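Side-chain contacts in TRAP solute Binding Protein (Uncultured marine bacterium, PDB 5I7I), which probably serves as the extracytoplasmic receptor of a TRAP transporter, binding aromatic acids such as 3-hydroxybenzoate for uptake: residues K45-K50 with D259-L264; K246-S249 with H254-V257. All coordinates share one frame; numbering follows the deposited sequence. Where two conformers were deposited one is given.

Interaction 1: K45-K50 with D259-L264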
loop_
_atom_site.group_PDB
_atom_site.type_symbol
_atom_site.label_atom_id
_atom_site.label_comp_id
_atom_site.label_asym_id
_atom_site.label_seq_id
_atom_site.Cartn_x
_atom_site.Cartn_y
_atom_site.Cartn_z
ATOM N N LYS A 45 -6.171 -3.247 15.098
ATOM C CA LYS A 45 -6.587 -3.297 16.497
ATOM C C LYS A 45 -7.972 -2.709 16.684
ATOM O O LYS A 45 -8.841 -3.396 17.244
ATOM C CB LYS A 45 -5.529 -2.642 17.385
ATOM C CG LYS A 45 -5.969 -2.475 18.839
ATOM C CD LYS A 45 -4.834 -1.932 19.692
ATOM C CE LYS A 45 -5.228 -1.753 21.151
ATOM N NZ LYS A 45 -6.180 -0.633 21.347
ATOM N N PRO A 46 -8.271 -1.491 16.240
ATOM C CA PRO A 46 -9.652 -1.011 16.395
ATOM C C PRO A 46 -10.673 -1.791 15.590
ATOM O O PRO A 46 -11.818 -1.939 16.046
ATOM C CB PRO A 46 -9.577 0.474 16.002
ATOM C CG PRO A 46 -8.254 0.627 15.285
ATOM C CD PRO A 46 -7.347 -0.431 15.800
ATOM N N TRP A 47 -10.305 -2.307 14.412
ATOM C CA TRP A 47 -11.217 -3.174 13.676
ATOM C C TRP A 47 -11.587 -4.371 14.535
ATOM O O TRP A 47 -12.770 -4.736 14.666
ATOM C CB TRP A 47 -10.562 -3.617 12.358
ATOM C CG TRP A 47 -11.401 -4.476 11.496
ATOM C CD1 TRP A 47 -12.277 -4.066 10.559
ATOM C CD2 TRP A 47 -11.417 -5.910 11.472
ATOM N NE1 TRP A 47 -12.872 -5.153 9.954
ATOM C CE2 TRP A 47 -12.349 -6.297 10.501
ATOM C CE3 TRP A 47 -10.731 -6.896 12.184
ATOM C CZ2 TRP A 47 -12.633 -7.637 10.231
ATOM C CZ3 TRP A 47 -11.000 -8.224 11.905
ATOM C CH2 TRP A 47 -11.942 -8.579 10.939
ATOM N N SER A 48 -10.584 -4.994 15.139
ATOM C CA SER A 48 -10.835 -6.167 15.962
ATOM C C SER A 48 -11.680 -5.819 17.178
ATOM O O SER A 48 -12.497 -6.634 17.611
ATOM C CB SER A 48 -9.511 -6.818 16.358
ATOM O OG SER A 48 -8.868 -6.104 17.395
ATOM N N GLU A 49 -11.518 -4.614 17.729
ATOM C CA GLU A 49 -12.335 -4.208 18.876
ATOM C C GLU A 49 -13.784 -3.982 18.478
ATOM O O GLU A 49 -14.699 -4.277 19.261
ATOM C CB GLU A 49 -11.779 -2.937 19.493
ATOM C CG GLU A 49 -10.452 -3.138 20.143
ATOM C CD GLU A 49 -9.696 -1.847 20.389
ATOM O OE1 GLU A 49 -10.097 -0.794 19.841
ATOM O OE2 GLU A 49 -8.705 -1.900 21.149
ATOM N N LYS A 50 -14.009 -3.414 17.287
ATOM C CA LYS A 50 -15.370 -3.217 16.811
ATOM C C LYS A 50 -16.028 -4.562 16.537
ATOM O O LYS A 50 -17.204 -4.767 16.879
ATOM C CB LYS A 50 -15.353 -2.304 15.578
ATOM C CG LYS A 50 -16.734 -1.967 14.975
ATOM C CD LYS A 50 -16.612 -0.924 13.825
ATOM C CE LYS A 50 -17.959 -0.566 13.167
ATOM N NZ LYS A 50 -18.645 -1.733 12.535
ATOM N N ASP A 259 -19.252 -8.657 7.723
ATOM C CA ASP A 259 -19.608 -7.887 6.532
ATOM C C ASP A 259 -19.961 -6.445 6.870
ATOM O O ASP A 259 -19.736 -5.549 6.044
ATOM C CB ASP A 259 -20.705 -8.614 5.769
ATOM C CG ASP A 259 -20.205 -9.930 5.171
ATOM O OD1 ASP A 259 -19.026 -9.968 4.774
ATOM O OD2 ASP A 259 -20.963 -10.905 5.074
ATOM N N ASN A 260 -20.442 -6.191 8.085
ATOM C CA ASN A 260 -20.644 -4.832 8.572
ATOM C C ASN A 260 -19.319 -4.133 8.825
ATOM O O ASN A 260 -19.296 -2.913 9.038
ATOM C CB ASN A 260 -21.482 -4.870 9.855
ATOM C CG ASN A 260 -21.961 -3.488 10.314
ATOM O OD1 ASN A 260 -21.739 -3.088 11.462
ATOM N ND2 ASN A 260 -22.645 -2.780 9.435
ATOM N N ASN A 261 -18.236 -4.875 8.801
ATOM C CA ASN A 261 -16.887 -4.375 8.987
ATOM C C ASN A 261 -16.012 -4.739 7.806
ATOM O O ASN A 261 -14.852 -5.118 7.957
ATOM C CB ASN A 261 -16.330 -4.913 10.298
ATOM C CG ASN A 261 -16.998 -4.274 11.478
ATOM O OD1 ASN A 261 -16.656 -3.157 11.835
ATOM N ND2 ASN A 261 -17.998 -4.942 12.054
ATOM N N ALA A 262 -16.588 -4.660 6.609
ATOM C CA ALA A 262 -15.893 -4.999 5.381
ATOM C C ALA A 262 -16.470 -4.141 4.264
ATOM O O ALA A 262 -17.461 -3.424 4.441
ATOM C CB ALA A 262 -16.018 -6.495 5.057
ATOM N N GLY A 263 -15.835 -4.232 3.111
ATOM C CA GLY A 263 -16.368 -3.666 1.890
ATOM C C GLY A 263 -16.038 -2.189 1.725
ATOM O O GLY A 263 -15.109 -1.660 2.326
ATOM N N LEU A 264 -16.837 -1.519 0.900
ATOM C CA LEU A 264 -16.545 -0.132 0.530
ATOM C C LEU A 264 -16.459 0.793 1.741
ATOM O O LEU A 264 -15.612 1.689 1.783
ATOM C CB LEU A 264 -17.604 0.354 -0.458
ATOM C CG LEU A 264 -17.300 1.687 -1.126
ATOM C CD1 LEU A 264 -16.087 1.568 -2.055
ATOM C CD2 LEU A 264 -18.527 2.156 -1.891
HETATM O O HOH W 1 -19.479 -0.143 10.216
#
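Trp47 and Lys50 both leave helix 38-54 with CG anti to the backbone N (chi1 -178° in each), and both reach the loop around Asn261. That helix is the crossover of a beta-alpha-beta unit joining the parallel strands 25-31 and 59-64, and the contact ties it to the connection between helices 252-259 and 264-287. Trp47 brings its pyrrole edge to the loop backbone. Trp47 NE1 gives its hydrogen to Asn261 O at 2.8 Å, almost perfectly straight (177°), with the oxygen in the indole plane and the donor in the carbonyl plane, on a lone pair. This satisfies the buried indole N-H, while Phe240 meets the indole edge-to-face. The Asn261 amide stands nearly perpendicular to the ring, 87° between planes, and its CB lies 3.5 Å from Trp47 NE1.

The Lys50 chain runs extended alongside Asn261 OD1 and bends only at its last torsion to turn the ammonium back onto that atom. Lys50 NZ then bonds to Asn261 OD1 from above the carbonyl plane; the modelled 2.5 Å is shorter than such a bond should be, so its exact length is doubtful. Glu54 pairs with the same ammonium and also accepts from Asn261 ND2, which reaches Val257 O as well, so the amide's rotation is held from both ends. With an alanine in place of Lys50, Glu54 would probably lose its ammonium mate and Asn261 OD1 its donor. A water completes the link, accepting from Lys50 NZ at 2.9 Å and donating to Asn260 O at 3.0 Å.

Interaction 2: K246-S249 with H254-V257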
loop_
_atom_site.group_PDB
_atom_site.type_symbol
_atom_site.label_atom_id
_atom_site.label_comp_id
_atom_site.label_asym_id
_atom_site.label_seq_id
_atom_site.Cartn_x
_atom_site.Cartn_y
_atom_site.Cartn_z
ATOM N N LYS A 246 -12.869 -20.146 6.338
ATOM C CA LYS A 246 -13.147 -19.707 7.699
ATOM C C LYS A 246 -14.334 -18.753 7.725
ATOM O O LYS A 246 -15.241 -18.894 8.555
ATOM C CB LYS A 246 -11.906 -19.072 8.326
ATOM C CG LYS A 246 -12.052 -18.754 9.822
ATOM C CD LYS A 246 -12.210 -20.006 10.680
ATOM C CE LYS A 246 -12.125 -19.661 12.158
ATOM N NZ LYS A 246 -11.799 -20.858 12.982
ATOM N N TYR A 247 -14.357 -17.778 6.815
ATOM C CA TYR A 247 -15.536 -16.931 6.685
ATOM C C TYR A 247 -16.790 -17.770 6.426
ATOM O O TYR A 247 -17.835 -17.556 7.048
ATOM C CB TYR A 247 -15.345 -15.911 5.559
ATOM C CG TYR A 247 -16.626 -15.153 5.222
ATOM C CD1 TYR A 247 -17.061 -14.081 5.996
ATOM C CD2 TYR A 247 -17.406 -15.531 4.135
ATOM C CE1 TYR A 247 -18.239 -13.399 5.690
ATOM C CE2 TYR A 247 -18.582 -14.866 3.826
ATOM C CZ TYR A 247 -18.982 -13.780 4.598
ATOM O OH TYR A 247 -20.148 -13.114 4.296
ATOM N N GLU A 248 -16.714 -18.727 5.488
ATOM C CA GLU A 248 -17.906 -19.499 5.143
ATOM C C GLU A 248 -18.380 -20.369 6.301
ATOM O O GLU A 248 -19.575 -20.679 6.392
ATOM C CB GLU A 248 -17.660 -20.346 3.889
ATOM C CG GLU A 248 -17.563 -19.511 2.616
ATOM C CD GLU A 248 -18.814 -18.689 2.356
ATOM O OE1 GLU A 248 -18.681 -17.605 1.748
ATOM O OE2 GLU A 248 -19.914 -19.103 2.761
ATOM N N SER A 249 -17.481 -20.753 7.208
ATOM C CA SER A 249 -17.844 -21.554 8.372
ATOM C C SER A 249 -18.558 -20.757 9.455
ATOM O O SER A 249 -19.131 -21.359 10.370
ATOM C CB SER A 249 -16.591 -22.168 8.998
ATOM O OG SER A 249 -15.924 -21.228 9.848
ATOM N N HIS A 254 -22.514 -14.139 12.638
ATOM C CA HIS A 254 -21.109 -13.751 12.633
ATOM C C HIS A 254 -20.686 -13.216 11.272
ATOM O O HIS A 254 -19.926 -12.242 11.204
ATOM C CB HIS A 254 -20.223 -14.912 13.069
ATOM C CG HIS A 254 -20.230 -15.143 14.540
ATOM N ND1 HIS A 254 -19.561 -16.196 15.120
ATOM C CD2 HIS A 254 -20.831 -14.468 15.552
ATOM C CE1 HIS A 254 -19.741 -16.153 16.429
ATOM N NE2 HIS A 254 -20.506 -15.117 16.715
ATOM N N LYS A 255 -21.162 -13.829 10.178
ATOM C CA LYS A 255 -20.902 -13.274 8.853
ATOM C C LYS A 255 -21.381 -11.835 8.787
ATOM O O LYS A 255 -20.694 -10.966 8.240
ATOM C CB LYS A 255 -21.604 -14.085 7.763
ATOM C CG LYS A 255 -21.003 -15.429 7.463
ATOM C CD LYS A 255 -21.552 -15.951 6.145
ATOM C CE LYS A 255 -20.895 -17.244 5.704
ATOM N NZ LYS A 255 -21.389 -18.431 6.413
ATOM N N LYS A 256 -22.552 -11.556 9.356
ATOM C CA LYS A 256 -23.079 -10.201 9.292
ATOM C C LYS A 256 -22.205 -9.215 10.051
ATOM O O LYS A 256 -22.071 -8.060 9.630
ATOM C CB LYS A 256 -24.515 -10.171 9.802
ATOM C CG LYS A 256 -25.496 -10.828 8.865
ATOM C CD LYS A 256 -26.890 -10.830 9.475
ATOM C CE LYS A 256 -27.817 -11.789 8.777
ATOM N NZ LYS A 256 -27.831 -11.582 7.316
ATOM N N VAL A 257 -21.607 -9.633 11.170
ATOM C CA VAL A 257 -20.662 -8.753 11.860
ATOM C C VAL A 257 -19.448 -8.481 10.976
ATOM O O VAL A 257 -18.997 -7.331 10.830
ATOM C CB VAL A 257 -20.255 -9.349 13.219
ATOM C CG1 VAL A 257 -19.124 -8.515 13.833
ATOM C CG2 VAL A 257 -21.461 -9.426 14.153
#
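Lys255 lies across Tyr247, its aliphatic chain passing over one face of the ring at about a right angle. The apolar part comes first: Lys255 CG sits 4.2 Å from the Tyr247 ring centroid, a CH-pi contact 27° off the normal, and Lys255 CD comes within 3.7 Å of Tyr247 CZ. Farther along, Lys255 CE rests 3.4 Å from Tyr247 O. Lys255 NZ stands high over the same ring, 5.5 Å from its centroid, and adds at most a weak cation-pi attraction.

Hydrogen bonding takes over at the tip. A bend at the last torsion (chi4 78°) turns Lys255 NZ to Glu248 O, 2.9 Å away, which it approaches from well above the carbonyl plane rather than along a lone pair. Leu250 O is a second acceptor for the same ammonium, so one lysine bridges two backbone carbonyls. The Tyr247 hydroxyl is itself hydrogen-bonded to Asp259.

Charge contributes less: Glu248 OE2 stands 4.0 Å from Lys255 NZ, a long salt bridge at the surface. Altogether this is the packing of two short consecutive helices, 244-249 and 252-259, folded together across a tight turn after sheet strand 237-243.

How the interactions relate
Starting from the N terminus, the chain makes strand 25-31 and helix 38-54, where interaction 1 opens; it closes 209 residues on, beyond helix 252-259. Between lie the remaining strands of the five-stranded sheet and most of the six-stranded one, including strands that carry ligand-pocket residues. Interaction 2 is nested inside this large loop and closes a small one of its own, folding helix 244-249 against helix 252-259. The two centres are about 13 Å apart. Asp259, which begins the 259-264 segment, joins the two through the Tyr247 hydroxyl. The helical pair is thus connected, through the loop that follows it, to the crossover helix.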